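Local coordinates for xylanase and alpha-amylase inhibitor protein (PDB 3MU7), which probably inhibits both xylanases and alpha-amylases, on a TIM-barrel scaffold of the glycosyl hydrolase family 18 type, at residues A[139-144]-A[171-176]; A[87-92]-A[133-138]. All coordinates share one frame; numbering follows the deposited sequence.

Interaction 1: A[139-144]-A[171-176]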
ATOM      1  N   ILE A 139      12.370  -0.022  14.143  1.00  8.21           N
ATOM      2  CA  ILE A 139      12.965   1.303  14.201  1.00  8.31           C
ATOM      3  C   ILE A 139      11.965   2.378  13.758  1.00  8.08           C
ATOM      4  O   ILE A 139      11.822   3.403  14.421  1.00  8.26           O
ATOM      5  CB  ILE A 139      14.295   1.385  13.418  1.00  8.20           C
ATOM      6  CG1 ILE A 139      15.296   0.354  13.960  1.00  9.29           C
ATOM      7  CG2 ILE A 139      14.874   2.795  13.505  1.00  9.20           C
ATOM      8  CD1 ILE A 139      16.561   0.215  13.137  1.00 10.85           C
ATOM      9  N   LEU A 140      11.246   2.129  12.668  1.00  7.81           N
ATOM     10  CA  LEU A 140      10.200   3.060  12.256  1.00  7.84           C
ATOM     11  C   LEU A 140       9.125   3.213  13.334  1.00  8.07           C
ATOM     12  O   LEU A 140       8.678   4.323  13.614  1.00  8.25           O
ATOM     13  CB  LEU A 140       9.570   2.633  10.936  1.00  7.96           C
ATOM     14  CG  LEU A 140      10.445   2.785   9.694  1.00  7.53           C
ATOM     15  CD1 LEU A 140       9.786   2.098   8.520  1.00  8.08           C
ATOM     16  CD2 LEU A 140      10.713   4.247   9.366  1.00  9.18           C
ATOM     17  N   SER A 141       8.732   2.100  13.947  1.00  8.33           N
ATOM     18  CA  SER A 141       7.733   2.135  15.012  1.00  9.32           C
ATOM     19  C   SER A 141       8.232   2.929  16.219  1.00  9.50           C
ATOM     20  O   SER A 141       7.469   3.671  16.831  1.00 10.34           O
ATOM     21  CB  SER A 141       7.315   0.716  15.389  1.00  9.00           C
ATOM     22  OG  SER A 141       6.320   0.730  16.395  1.00 10.28           O
ATOM     23  N   SER A 142       9.516   2.789  16.540  1.00  9.31           N
ATOM     24  CA  SER A 142      10.150   3.613  17.572  1.00 10.21           C
ATOM     25  C   SER A 142      10.004   5.100  17.244  1.00 11.01           C
ATOM     26  O   SER A 142       9.679   5.907  18.116  1.00 11.24           O
ATOM     27  CB  SER A 142      11.626   3.244  17.723  1.00  9.96           C
ATOM     28  OG  SER A 142      12.254   4.048  18.712  1.00 10.65           O
ATOM     29  N   PHE A 143      10.238   5.458  15.982  1.00 11.60           N
ATOM     30  CA  PHE A 143      10.074   6.841  15.528  1.00 12.56           C
ATOM     31  C   PHE A 143       8.620   7.316  15.628  1.00 13.29           C
ATOM     32  O   PHE A 143       8.370   8.479  15.939  1.00 14.25           O
ATOM     33  CB  PHE A 143      10.569   7.004  14.085  1.00 12.28           C
ATOM     34  CG  PHE A 143      12.055   6.796  13.908  1.00 13.02           C
ATOM     35  CD1 PHE A 143      12.948   6.992  14.958  1.00 15.63           C
ATOM     36  CD2 PHE A 143      12.565   6.421  12.667  1.00 11.99           C
ATOM     37  CE1 PHE A 143      14.316   6.802  14.776  1.00 16.73           C
ATOM     38  CE2 PHE A 143      13.925   6.242  12.471  1.00 13.03           C
ATOM     39  CZ  PHE A 143      14.808   6.431  13.526  1.00 14.93           C
ATOM     40  N   ARG A 144       7.675   6.411  15.369  1.00 14.09           N
ATOM     41  CA  ARG A 144       6.231   6.661  15.500  1.00 15.51           C
ATOM     42  C   ARG A 144       5.879   7.117  16.926  1.00 15.94           C
ATOM     43  O   ARG A 144       4.914   7.870  17.132  1.00 16.72           O
ATOM     44  CB  ARG A 144       5.471   5.371  15.123  1.00 15.82           C
ATOM     45  CG  ARG A 144       3.946   5.423  15.023  1.00 17.05           C
ATOM     46  CD  ARG A 144       3.383   4.210  14.236  1.00 16.72           C
ATOM     47  NE  ARG A 144       3.729   2.906  14.816  1.00 15.50           N
ATOM     48  CZ  ARG A 144       3.296   1.722  14.370  1.00 15.10           C
ATOM     49  NH1 ARG A 144       2.487   1.640  13.319  1.00 16.43           N
ATOM     50  NH2 ARG A 144       3.685   0.605  14.975  1.00 15.27           N
ATOM     51  N   SER A 171       4.061  -9.256  14.608  1.00  7.96           N
ATOM     52  CA  SER A 171       4.480  -8.359  15.683  1.00  8.01           C
ATOM     53  C   SER A 171       3.412  -7.329  16.048  1.00  7.77           C
ATOM     54  O   SER A 171       3.579  -6.597  17.022  1.00  8.13           O
ATOM     55  CB  SER A 171       5.779  -7.643  15.322  1.00  8.02           C
ATOM     56  OG  SER A 171       5.542  -6.595  14.397  1.00  7.55           O
ATOM     57  N   ALA A 172       2.338  -7.267  15.255  1.00  7.93           N
ATOM     58  CA  ALA A 172       1.205  -6.340  15.446  1.00  8.00           C
ATOM     59  C   ALA A 172       1.549  -4.887  15.125  1.00  8.10           C
ATOM     60  O   ALA A 172       0.816  -3.973  15.483  1.00  9.02           O
ATOM     61  CB  ALA A 172       0.592  -6.463  16.859  1.00  8.79           C
ATOM     62  N   THR A 173       2.647  -4.681  14.412  1.00  7.65           N
ATOM     63  CA  THR A 173       3.174  -3.338  14.165  1.00  8.28           C
ATOM     64  C   THR A 173       2.376  -2.532  13.131  1.00  7.61           C
ATOM     65  O   THR A 173       2.405  -1.303  13.163  1.00  8.41           O
ATOM     66  CB  THR A 173       4.682  -3.404  13.780  1.00  7.98           C
ATOM     67  OG1 THR A 173       5.307  -2.113  13.907  1.00 12.36           O
ATOM     68  CG2 THR A 173       4.879  -3.968  12.376  1.00  9.07           C
ATOM     69  N   PHE A 174       1.662  -3.203  12.226  1.00  7.12           N
ATOM     70  CA  PHE A 174       0.976  -2.494  11.143  1.00  6.70           C
ATOM     71  C   PHE A 174      -0.386  -1.973  11.551  1.00  6.68           C
ATOM     72  O   PHE A 174      -1.204  -2.700  12.134  1.00  7.26           O
ATOM     73  CB  PHE A 174       0.865  -3.359   9.886  1.00  6.54           C
ATOM     74  CG  PHE A 174       2.197  -3.742   9.316  1.00  6.29           C
ATOM     75  CD1 PHE A 174       2.640  -5.055   9.389  1.00  6.23           C
ATOM     76  CD2 PHE A 174       3.021  -2.782   8.725  1.00  6.31           C
ATOM     77  CE1 PHE A 174       3.886  -5.409   8.880  1.00  6.90           C
ATOM     78  CE2 PHE A 174       4.260  -3.126   8.217  1.00  7.08           C
ATOM     79  CZ  PHE A 174       4.694  -4.443   8.286  1.00  6.54           C
ATOM     80  N   ASP A 175      -0.626  -0.704  11.240  1.00  6.99           N
ATOM     81  CA  ASP A 175      -1.922  -0.078  11.450  1.00  7.51           C
ATOM     82  C   ASP A 175      -2.989  -0.661  10.542  1.00  7.28           C
ATOM     83  O   ASP A 175      -4.162  -0.726  10.913  1.00  8.09           O
ATOM     84  CB  ASP A 175      -1.804   1.420  11.207  1.00  7.71           C
ATOM     85  CG  ASP A 175      -0.854   2.071  12.172  1.00  8.83           C
ATOM     86  OD1 ASP A 175      -1.212   2.188  13.362  1.00 12.20           O
ATOM     87  OD2 ASP A 175       0.263   2.430  11.764  1.00  8.70           O
ATOM     88  N   ALA A 176      -2.576  -1.067   9.342  1.00  6.98           N
ATOM     89  CA  ALA A 176      -3.477  -1.660   8.369  1.00  7.09           C
ATOM     90  C   ALA A 176      -2.679  -2.540   7.444  1.00  7.06           C
ATOM     91  O   ALA A 176      -1.487  -2.323   7.223  1.00  6.69           O
ATOM     92  CB  ALA A 176      -4.201  -0.590   7.568  1.00  7.97           C
TER

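Interaction 2: A[87-92]-A[133-138]. With PEG (di(hydroxyethyl)ether), chain D.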
ATOM      1  N   ASN A  87      22.415  -3.118   9.555  1.00 11.55           N
ATOM      2  CA  ASN A  87      22.768  -1.774   9.116  1.00 11.43           C
ATOM      3  C   ASN A  87      21.860  -1.278   7.987  1.00 10.83           C
ATOM      4  O   ASN A  87      21.456  -0.115   7.993  1.00 10.70           O
ATOM      5  CB  ASN A  87      24.242  -1.674   8.713  1.00 12.10           C
ATOM      6  CG  ASN A  87      24.675  -0.248   8.475  1.00 13.83           C
ATOM      7  OD1 ASN A  87      24.702   0.569   9.398  1.00 17.12           O
ATOM      8  ND2 ASN A  87      24.997   0.065   7.231  1.00 15.75           N
ATOM      9  N   ASP A  88      21.533  -2.156   7.037  1.00 10.86           N
ATOM     10  CA  ASP A  88      20.577  -1.819   5.972  1.00 10.95           C
ATOM     11  C   ASP A  88      19.242  -1.340   6.549  1.00 10.07           C
ATOM     12  O   ASP A  88      18.671  -0.355   6.068  1.00  9.68           O
ATOM     13  CB  ASP A  88      20.318  -3.016   5.047  1.00 11.97           C
ATOM     14  CG  ASP A  88      21.451  -3.277   4.061  1.00 13.21           C
ATOM     15  OD1 ASP A  88      22.386  -2.463   3.942  1.00 14.77           O
ATOM     16  OD2 ASP A  88      21.387  -4.322   3.384  1.00 17.84           O
ATOM     17  N   ALA A  89      18.751  -2.034   7.576  1.00  9.56           N
ATOM     18  CA  ALA A  89      17.484  -1.680   8.205  1.00  9.00           C
ATOM     19  C   ALA A  89      17.556  -0.314   8.882  1.00  8.82           C
ATOM     20  O   ALA A  89      16.666   0.517   8.700  1.00  8.65           O
ATOM     21  CB  ALA A  89      17.052  -2.754   9.193  1.00  9.51           C
ATOM     22  N   ASN A  90      18.614  -0.084   9.660  1.00  8.65           N
ATOM     23  CA  ASN A  90      18.862   1.213  10.295  1.00  9.02           C
ATOM     24  C   ASN A  90      18.898   2.321   9.243  1.00  8.46           C
ATOM     25  O   ASN A  90      18.238   3.347   9.370  1.00  8.17           O
ATOM     26  CB  ASN A  90      20.203   1.142  11.049  1.00  9.73           C
ATOM     27  CG  ASN A  90      20.544   2.412  11.860  1.00 11.46           C
ATOM     28  OD1 ASN A  90      19.669   3.067  12.461  1.00 15.35           O
ATOM     29  ND2 ASN A  90      21.854   2.673  11.996  1.00 15.07           N
ATOM     30  N   ASP A  91      19.677   2.091   8.192  1.00  8.23           N
ATOM     31  CA  ASP A  91      19.873   3.080   7.144  1.00  8.78           C
ATOM     32  C   ASP A  91      18.568   3.450   6.465  1.00  8.15           C
ATOM     33  O   ASP A  91      18.271   4.627   6.262  1.00  7.93           O
ATOM     34  CB  ASP A  91      20.860   2.563   6.097  1.00  9.24           C
ATOM     35  CG  ASP A  91      22.261   2.400   6.640  1.00 10.66           C
ATOM     36  OD1 ASP A  91      22.551   2.932   7.730  1.00 11.30           O
ATOM     37  OD2 ASP A  91      23.060   1.723   5.965  1.00 11.58           O
ATOM     38  N   LEU A  92      17.787   2.442   6.101  1.00  8.02           N
ATOM     39  CA  LEU A  92      16.523   2.714   5.450  1.00  7.89           C
ATOM     40  C   LEU A  92      15.546   3.418   6.391  1.00  7.18           C
ATOM     41  O   LEU A  92      14.870   4.358   5.984  1.00  7.30           O
ATOM     42  CB  LEU A  92      15.914   1.438   4.866  1.00  8.21           C
ATOM     43  CG  LEU A  92      14.637   1.624   4.031  1.00  8.10           C
ATOM     44  CD1 LEU A  92      14.850   2.608   2.876  1.00  9.47           C
ATOM     45  CD2 LEU A  92      14.143   0.284   3.501  1.00  9.23           C
ATOM     46  N   TYR A 133      13.439  -7.006   7.843  1.00  8.83           N
ATOM     47  CA  TYR A 133      12.247  -6.154   7.818  1.00  8.57           C
ATOM     48  C   TYR A 133      11.597  -5.963   9.191  1.00  8.51           C
ATOM     49  O   TYR A 133      11.009  -4.910   9.443  1.00  8.18           O
ATOM     50  CB  TYR A 133      11.236  -6.627   6.767  1.00  8.72           C
ATOM     51  CG  TYR A 133      11.739  -6.387   5.365  1.00  7.99           C
ATOM     52  CD1 TYR A 133      12.194  -7.437   4.577  1.00  8.63           C
ATOM     53  CD2 TYR A 133      11.778  -5.097   4.839  1.00  7.87           C
ATOM     54  CE1 TYR A 133      12.681  -7.203   3.288  1.00  8.81           C
ATOM     55  CE2 TYR A 133      12.267  -4.854   3.567  1.00  8.06           C
ATOM     56  CZ  TYR A 133      12.700  -5.908   2.799  1.00  8.14           C
ATOM     57  OH  TYR A 133      13.172  -5.651   1.535  1.00  9.57           O
ATOM     58  N   GLN A 134      11.726  -6.949  10.080  1.00  8.70           N
ATOM     59  CA  GLN A 134      11.259  -6.771  11.451  1.00  8.90           C
ATOM     60  C   GLN A 134      12.016  -5.632  12.142  1.00  8.90           C
ATOM     61  O   GLN A 134      11.403  -4.782  12.778  1.00  8.60           O
ATOM     62  CB  GLN A 134      11.345  -8.074  12.254  1.00  9.37           C
ATOM     63  CG  GLN A 134      10.921  -7.940  13.719  1.00 10.06           C
ATOM     64  CD  GLN A 134       9.432  -7.700  13.915  1.00 10.19           C
ATOM     65  OE1 GLN A 134       8.644  -7.725  12.972  1.00 12.04           O
ATOM     66  NE2 GLN A 134       9.040  -7.469  15.154  1.00  8.18           N
ATOM     67  N   LEU A 135      13.340  -5.611  12.011  1.00  8.39           N
ATOM     68  CA  LEU A 135      14.132  -4.519  12.571  1.00  8.59           C
ATOM     69  C   LEU A 135      13.767  -3.164  11.949  1.00  8.17           C
ATOM     70  O   LEU A 135      13.660  -2.172  12.657  1.00  8.52           O
ATOM     71  CB  LEU A 135      15.633  -4.794  12.434  1.00  9.28           C
ATOM     72  CG  LEU A 135      16.589  -3.734  13.000  1.00  9.81           C
ATOM     73  CD1 LEU A 135      16.369  -3.475  14.488  1.00 11.22           C
ATOM     74  CD2 LEU A 135      18.029  -4.131  12.738  1.00 11.30           C
ATOM     75  N   LEU A 136      13.570  -3.132  10.632  1.00  7.72           N
ATOM     76  CA  LEU A 136      13.137  -1.908   9.973  1.00  7.58           C
ATOM     77  C   LEU A 136      11.827  -1.406  10.580  1.00  7.49           C
ATOM     78  O   LEU A 136      11.709  -0.227  10.927  1.00  7.79           O
ATOM     79  CB  LEU A 136      12.962  -2.133   8.474  1.00  7.43           C
ATOM     80  CG  LEU A 136      12.370  -0.957   7.691  1.00  7.07           C
ATOM     81  CD1 LEU A 136      13.304   0.249   7.705  1.00  8.58           C
ATOM     82  CD2 LEU A 136      12.072  -1.371   6.269  1.00  7.90           C
ATOM     83  N   ALA A 137      10.849  -2.302  10.707  1.00  7.74           N
ATOM     84  CA  ALA A 137       9.580  -1.945  11.327  1.00  8.03           C
ATOM     85  C   ALA A 137       9.773  -1.497  12.774  1.00  8.40           C
ATOM     86  O   ALA A 137       9.145  -0.538  13.206  1.00  8.33           O
ATOM     87  CB  ALA A 137       8.591  -3.095  11.244  1.00  8.70           C
ATOM     88  N   ASN A 138      10.644  -2.180  13.517  1.00  8.10           N
ATOM     89  CA  ASN A 138      10.913  -1.798  14.906  1.00  8.17           C
ATOM     90  C   ASN A 138      11.444  -0.378  15.022  1.00  8.08           C
ATOM     91  O   ASN A 138      11.030   0.379  15.895  1.00  8.49           O
ATOM     92  CB  ASN A 138      11.903  -2.759  15.567  1.00  8.47           C
ATOM     93  CG  ASN A 138      11.305  -4.099  15.901  1.00  8.94           C
ATOM     94  OD1 ASN A 138      10.095  -4.284  15.915  1.00  9.86           O
ATOM     95  ND2 ASN A 138      12.170  -5.042  16.197  1.00  8.34           N
TER
HETATM   96  C1  PEG D6073      25.423  -5.974  10.399  1.00 21.81           C
HETATM   97  O1  PEG D6073      24.826  -4.744   9.966  1.00 20.21           O
HETATM   98  C2  PEG D6073      24.372  -6.871  11.060  1.00 22.62           C
HETATM   99  O2  PEG D6073      23.589  -7.621  10.112  1.00 23.11           O

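Interaction 1: A[139-144]-A[171-176]
Arg144 of the segment 139-144, on helix 133-144, makes a polar side-chain-to-loop contact with Thr173 and Asp175, in the connection that runs from helix 166-170 into barrel strand 176-180. The guanidinium grips the backbone end-on: NH1 and NH2 both donate to Thr173 O, each at 2.9 Å, so that one carbonyl oxygen sits between two nitrogens of the same group. That oxygen lies in the guanidinium plane. The bond from NH1 arrives almost straight down the C=O direction (178°), whereas NH2 comes in at 133°, in the carbonyl plane and on a lone pair. With CG anti to the backbone N the side chain leaves the helix toward the loop, and a bend at chi3 turns the guanidinium onto it. NH1 also forms a salt bridge with Asp175 OD2 at 2.8 Å; as a hydrogen bond this is weak, being far from straight, and the carboxylate plane stands 77° from that of the guanidinium. Beside this polar centre, Ser141 CB packs against Thr173 OG1 at 3.8 Å. A leucine in place of Arg144 would probably leave Thr173 O without two donors and Asp175 without its positive partner, loosening the hold of the helix on the loop. Asp175 OD2 has a second partner in Leu152 N, tying the loop to strand 151-154. Arg144 itself also touches Leu152, while Thr173 packs on Val168 of helix 166-170 and on Ala137, one turn before Ser141 on helix 133-144.

Interaction 2: A[87-92]-A[133-138]
Ala89 of helix 86-101 meets Leu135 and Leu136 of helix 133-144 in a contact made mainly by apolar side chains, with no hydrogen bond between the two segments. Ala89 CB points toward the second helix, with Leu135 CD2 at 3.9 Å on one flank and Leu136 CB at 4.2 Å on the other. Along helix 86-101, one turn later, Leu92 CD2 meets Leu136 CD2 at 3.8 Å. Leu136 has CG anti to the backbone N (chi1 174°), which carries its two methyls toward helix 86-101: CD2 faces Leu92, and CD1 lies against both Leu92 CB and the backbone of the preceding turn, 3.5 Å from Ala89 O.

The two segments are adjacent helices of the outer layer of a TIM barrel, each following a strand of the parallel sheet. Their axes approach to 8.4 Å at a crossing angle of -33°, and the small side chain of Ala89 lets the backbones come near, with its CA 4.7 Å from that of Leu136. Toward the barrel, Leu136 also packs on Phe123 of strand 120-125.

A polar contact lies at the start of helix 86-101, where Asn87 N donates to O1 of a diethylene glycol molecule, probably from the crystallisation liquor, at 2.9 Å with an angle of 152° at the hydrogen. The same ligand is also hydrogen-bonded to Arg86 N, another backbone amide of this first turn.

From the N terminus, the chain passes through helix 86-101 and strand 120-125 before interaction 2 closes the first loop, bringing 87-92 against 133-138 across 40 intervening residues. Helix 133-144 then continues without a break into 139-144, and after strand 151-154 and helix 166-170 interaction 1 closes a second loop of 26 residues. The two loops therefore follow in series, neither nesting nor crossing, with helix 133-144 as their common member. That helix is thus joined to the preceding barrel helix and to the loop entering strand 176-180. The contacts also touch directly: Ile139 CD1 packs on Asn90 CA at 3.8 Å.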